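Local coordinates for putative uncharacterized protein (Aquifex aeolicus, PDB 3ME7) that probably takes part in electron transport as a copper-binding, redox-active member of the SCO1/2 family, built on a thioredoxin-like domain, at residues 75-78 with 79-82; 146-150 with 151-155. All coordinates share one frame; numbering follows the deposited sequence. Where two conformers were deposited one is given.

How the contacts relate
Contacts 1 and 2 show one principle used twice in one thioredoxin-like domain: a loop leaving a strand turns into a helix through a capping box. Contact 1 comes first along the chain, between strand 66-71 and helix 78-87; contact 2 follows, between strand 139-144 and helix 150-160. Both strands belong to the same seven-stranded mixed sheet, 66-71 well inside it and 139-144 at one border. The centres are 29 Å apart, on opposite sides of the chain's centre, and the nearest atoms about 17 Å. The predicted copper ligand C44 lies about 9 Å from the side chains of both D76 and Y148, so the loops leading into both helices lie near the probable metal site without necessarily touching it.

Contact 1 of 2, residues 75-78 with 79-82; sequences KDTL and EDIK. With SO4 (sulfate ion), chain C.
The carboxylate of D80 lies across the start of its own helix, overlapping the backbone and hydroxyl of T77 three residues earlier. OD2 of D80 receives the amide N of T77 at 2.9 Å in a nearly straight bond (170°), through the lone pair directed away from OD1. The return bond, D80 N to T77 OG1 at 3.4 Å, is weak. With chi1 at 63°, OG1 stands between the backbone N and the carbonyl carbon of T77, where it can face the helix start. A water joins this hydroxyl to OE1 of E79, lying 2.6 Å from T77 OG1. Regular helical bonding begins at once, with I81 N bound to T77 O and K82 N to L78 O.

The two oxygens of D80 have different duties, since OD1 forms a salt bridge with R83 while OD2 serves the cap. D76 OD1 comes within 3.7 Å of D80 OD2, and the two side chains cross at about a right angle, their carboxylate planes 46° apart. This closeness of like charges would probably be costly without the bonds that hold each group: D76 OD2 is gripped by the hydroxyl of T71 and the amide of T38, and the salt bridge to R83 probably offsets part of the charge on D80.

On the apolar side L78 and I81 run side by side, CD2 of L78 meeting CD1 of I81 at 3.9 Å, while I81 also packs on V97 and K99 of strand 95-100. A sulfate, probably from the crystallisation liquor, accepts a bond from L78 N through O4 at 3.3 Å and is also held by K99. Reciprocal bonding between T77 and D80 is the signature of a capping box, here at the start of helix 78-87, which follows strand 66-71 of the thioredoxin-like sheet.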
loop_
_atom_site.group_PDB
_atom_site.type_symbol
_atom_site.label_atom_id
_atom_site.label_comp_id
_atom_site.label_asym_id
_atom_site.label_seq_id
_atom_site.Cartn_x
_atom_site.Cartn_y
_atom_site.Cartn_z
ATOM N N LYS A 75 10.781 0.425 13.650
ATOM C CA LYS A 75 11.691 1.445 14.156
ATOM C C LYS A 75 11.527 2.777 13.410
ATOM O O LYS A 75 12.026 3.814 13.857
ATOM C CB LYS A 75 13.150 0.954 14.093
ATOM C CG LYS A 75 13.417 -0.275 14.976
ATOM C CD LYS A 75 14.906 -0.522 15.227
ATOM C CE LYS A 75 15.560 0.603 16.039
ATOM N NZ LYS A 75 15.093 0.626 17.459
ATOM N N ASP A 76 10.792 2.755 12.294
ATOM C CA ASP A 76 10.605 3.965 11.501
ATOM C C ASP A 76 9.702 4.956 12.249
ATOM O O ASP A 76 8.666 4.573 12.813
ATOM C CB ASP A 76 10.021 3.637 10.112
ATOM C CG ASP A 76 11.084 3.280 9.079
ATOM O OD1 ASP A 76 12.296 3.407 9.354
ATOM O OD2 ASP A 76 10.702 2.875 7.961
ATOM N N THR A 77 10.132 6.212 12.281
ATOM C CA THR A 77 9.408 7.301 12.928
ATOM C C THR A 77 8.781 8.223 11.877
ATOM O O THR A 77 8.989 8.054 10.657
ATOM C CB THR A 77 10.366 8.157 13.753
ATOM O OG1 THR A 77 11.323 8.747 12.873
ATOM C CG2 THR A 77 11.085 7.307 14.818
ATOM N N LEU A 78 8.030 9.208 12.368
ATOM C CA LEU A 78 7.445 10.245 11.505
ATOM C C LEU A 78 8.516 10.970 10.694
ATOM O O LEU A 78 8.325 11.245 9.519
ATOM C CB LEU A 78 6.606 11.221 12.331
ATOM C CG LEU A 78 5.353 10.589 12.950
ATOM C CD1 LEU A 78 4.628 11.608 13.818
ATOM C CD2 LEU A 78 4.415 10.055 11.889
ATOM N N GLU A 79 9.656 11.248 11.320
ATOM C CA GLU A 79 10.803 11.821 10.622
ATOM C C GLU A 79 11.216 10.966 9.415
ATOM O O GLU A 79 11.428 11.483 8.317
ATOM C CB GLU A 79 11.960 11.967 11.627
ATOM C CG GLU A 79 13.281 12.453 11.070
ATOM C CD GLU A 79 14.352 12.555 12.149
ATOM O OE1 GLU A 79 14.847 11.500 12.616
ATOM O OE2 GLU A 79 14.701 13.688 12.525
ATOM N N ASP A 80 11.304 9.658 9.642
ATOM C CA ASP A 80 11.679 8.713 8.585
ATOM C C ASP A 80 10.701 8.701 7.413
ATOM O O ASP A 80 11.131 8.700 6.254
ATOM C CB ASP A 80 11.818 7.296 9.135
ATOM C CG ASP A 80 12.974 7.152 10.095
ATOM O OD1 ASP A 80 14.093 7.594 9.771
ATOM O OD2 ASP A 80 12.769 6.592 11.181
ATOM N N ILE A 81 9.398 8.668 7.706
ATOM C CA ILE A 81 8.424 8.615 6.612
ATOM C C ILE A 81 8.296 9.942 5.866
ATOM O O ILE A 81 8.025 9.948 4.666
ATOM C CB ILE A 81 7.047 8.029 7.020
ATOM C CG1 ILE A 81 6.424 8.788 8.199
ATOM C CG2 ILE A 81 7.168 6.523 7.275
ATOM C CD1 ILE A 81 4.953 8.426 8.407
ATOM N N LYS A 82 8.486 11.051 6.580
ATOM C CA LYS A 82 8.536 12.370 5.953
ATOM C C LYS A 82 9.710 12.460 4.975
ATOM O O LYS A 82 9.567 12.975 3.863
ATOM C CB LYS A 82 8.634 13.465 7.021
ATOM C CG LYS A 82 8.529 14.881 6.468
ATOM C CD LYS A 82 7.257 15.031 5.668
ATOM C CE LYS A 82 7.194 16.364 4.946
ATOM N NZ LYS A 82 6.117 16.368 3.923
HETATM S S SO4 C . 7.032 8.782 16.125
HETATM O O1 SO4 C . 6.653 7.846 15.073
HETATM O O2 SO4 C . 5.837 9.239 16.816
HETATM O O3 SO4 C . 7.954 8.130 17.060
HETATM O O4 SO4 C . 7.686 9.945 15.522
HETATM O O HOH W 1 13.595 9.526 13.930
#

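Contact 2 of 2, residues 146-150 with 151-155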
loop_
_atom_site.group_PDB
_atom_site.type_symbol
_atom_site.label_atom_id
_atom_site.label_comp_id
_atom_site.label_asym_id
_atom_site.label_seq_id
_atom_site.Cartn_x
_atom_site.Cartn_y
_atom_site.Cartn_z
ATOM N N VAL A 146 8.595 -5.882 -9.146
ATOM C CA VAL A 146 9.065 -4.497 -9.167
ATOM C C VAL A 146 8.971 -3.884 -10.565
ATOM O O VAL A 146 9.375 -2.736 -10.754
ATOM C CB VAL A 146 10.520 -4.360 -8.632
ATOM C CG1 VAL A 146 10.666 -5.008 -7.260
ATOM C CG2 VAL A 146 11.522 -4.978 -9.596
ATOM N N ASN A 147 8.467 -4.654 -11.527
ATOM C CA ASN A 147 8.408 -4.250 -12.937
ATOM C C ASN A 147 6.954 -4.247 -13.398
ATOM O O ASN A 147 6.532 -5.155 -14.111
ATOM C CB ASN A 147 9.242 -5.217 -13.813
ATOM C CG ASN A 147 10.726 -5.260 -13.423
ATOM O OD1 ASN A 147 11.379 -4.221 -13.302
ATOM N ND2 ASN A 147 11.270 -6.473 -13.250
ATOM N N TYR A 148 6.194 -3.236 -12.971
ATOM C CA TYR A 148 4.729 -3.242 -13.121
ATOM C C TYR A 148 4.278 -2.925 -14.531
ATOM O O TYR A 148 4.893 -2.099 -15.228
ATOM C CB TYR A 148 4.059 -2.294 -12.111
ATOM C CG TYR A 148 4.453 -2.564 -10.678
ATOM C CD1 TYR A 148 4.473 -3.866 -10.180
ATOM C CD2 TYR A 148 4.789 -1.524 -9.810
ATOM C CE1 TYR A 148 4.841 -4.125 -8.875
ATOM C CE2 TYR A 148 5.170 -1.776 -8.497
ATOM C CZ TYR A 148 5.183 -3.069 -8.032
ATOM O OH TYR A 148 5.562 -3.332 -6.741
ATOM N N ASN A 149 3.223 -3.610 -14.968
ATOM C CA ASN A 149 2.583 -3.249 -16.216
ATOM C C ASN A 149 1.224 -2.608 -15.972
ATOM O O ASN A 149 0.579 -2.820 -14.948
ATOM C CB ASN A 149 2.541 -4.405 -17.227
ATOM C CG ASN A 149 1.683 -5.564 -16.771
ATOM O OD1 ASN A 149 0.455 -5.517 -16.848
ATOM N ND2 ASN A 149 2.331 -6.635 -16.339
ATOM N N TYR A 150 0.814 -1.793 -16.934
ATOM C CA TYR A 150 -0.423 -1.057 -16.860
ATOM C C TYR A 150 -1.643 -1.972 -16.748
ATOM O O TYR A 150 -2.519 -1.751 -15.896
ATOM C CB TYR A 150 -0.524 -0.175 -18.107
ATOM C CG TYR A 150 -1.862 0.505 -18.311
ATOM C CD1 TYR A 150 -2.259 1.584 -17.518
ATOM C CD2 TYR A 150 -2.725 0.064 -19.316
ATOM C CE1 TYR A 150 -3.486 2.209 -17.722
ATOM C CE2 TYR A 150 -3.947 0.665 -19.533
ATOM C CZ TYR A 150 -4.328 1.738 -18.730
ATOM O OH TYR A 150 -5.544 2.350 -18.934
ATOM N N LEU A 151 -1.700 -3.001 -17.598
ATOM C CA LEU A 151 -2.889 -3.845 -17.643
ATOM C C LEU A 151 -3.188 -4.481 -16.289
ATOM O O LEU A 151 -4.343 -4.499 -15.861
ATOM C CB LEU A 151 -2.803 -4.911 -18.736
ATOM C CG LEU A 151 -4.127 -5.645 -18.988
ATOM C CD1 LEU A 151 -5.228 -4.651 -19.347
ATOM C CD2 LEU A 151 -3.976 -6.688 -20.094
ATOM N N GLU A 152 -2.148 -4.973 -15.623
ATOM C CA GLU A 152 -2.366 -5.631 -14.319
ATOM C C GLU A 152 -2.993 -4.688 -13.284
ATOM O O GLU A 152 -3.810 -5.123 -12.466
ATOM C CB GLU A 152 -1.112 -6.346 -13.783
ATOM C CG GLU A 152 0.084 -5.464 -13.442
ATOM C CD GLU A 152 1.339 -6.273 -13.105
ATOM O OE1 GLU A 152 2.444 -5.683 -13.171
ATOM O OE2 GLU A 152 1.212 -7.477 -12.770
ATOM N N PHE A 153 -2.622 -3.405 -13.322
ATOM C CA PHE A 153 -3.211 -2.405 -12.423
ATOM C C PHE A 153 -4.645 -2.051 -12.800
ATOM O O PHE A 153 -5.502 -1.960 -11.920
ATOM C CB PHE A 153 -2.334 -1.148 -12.324
ATOM C CG PHE A 153 -1.238 -1.287 -11.330
ATOM C CD1 PHE A 153 -0.064 -1.961 -11.659
ATOM C CD2 PHE A 153 -1.408 -0.802 -10.047
ATOM C CE1 PHE A 153 0.943 -2.116 -10.705
ATOM C CE2 PHE A 153 -0.390 -0.952 -9.076
ATOM C CZ PHE A 153 0.766 -1.613 -9.418
ATOM N N VAL A 154 -4.896 -1.858 -14.098
ATOM C CA VAL A 154 -6.273 -1.658 -14.572
ATOM C C VAL A 154 -7.180 -2.799 -14.111
ATOM O O VAL A 154 -8.236 -2.562 -13.543
ATOM C CB VAL A 154 -6.333 -1.485 -16.098
ATOM C CG1 VAL A 154 -7.756 -1.579 -16.607
ATOM C CG2 VAL A 154 -5.713 -0.152 -16.492
ATOM N N ASN A 155 -6.737 -4.035 -14.319
ATOM C CA ASN A 155 -7.517 -5.205 -13.918
ATOM C C ASN A 155 -7.763 -5.237 -12.398
ATOM O O ASN A 155 -8.868 -5.543 -11.945
ATOM C CB ASN A 155 -6.835 -6.484 -14.411
ATOM C CG ASN A 155 -6.835 -6.598 -15.946
ATOM O OD1 ASN A 155 -7.499 -5.835 -16.633
ATOM N ND2 ASN A 155 -6.078 -7.549 -16.473
HETATM O O HOH W 2 4.678 -7.086 -13.608
HETATM O O HOH W 3 1.723 -8.896 -14.936
#
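E152 folds back over N149. Its CB sits 3.5 Å from OD1 of N149; CG, set between the backbone N and the carbonyl carbon by a chi1 of 65°, comes close to the carbonyl O of N149. From there the chain runs extended, bringing CD and its oxygens flat against the N149 amide, the two planes only 7° apart and stacked. At the tip OE1 takes the backbone N of N149 at 2.9 Å, the donor lying somewhat out of the carboxylate plane, and a water links OE1 to the carbonyl of N147. OE2 is bridged by a second water to ND2 of N149. In the opposite direction E152 N donates to OD1 of N149, also 2.9 Å, which completes a capping box at the start of helix 150-160, the helix that follows border strand 139-144. A leucine in place of E152 would probably leave the amide N of N149 without its acceptor and the stacked amide of N149 more liable to turn.

On the side facing the sheet, F153 directs its edge at the face of the Y148 ring in an offset edge-to-face pair, centroids 5.3 Å apart and planes at 67°; its CE1 presses on CB of Y148 at 3.4 Å. Both rings rest on I143 and V130 of the sheet. CG2 of V154, one helical turn beyond Y150, lies over a face of the Y150 ring in a CH-pi contact, 3.5 Å from the centroid, while L58 of helix 55-58 touches both residues.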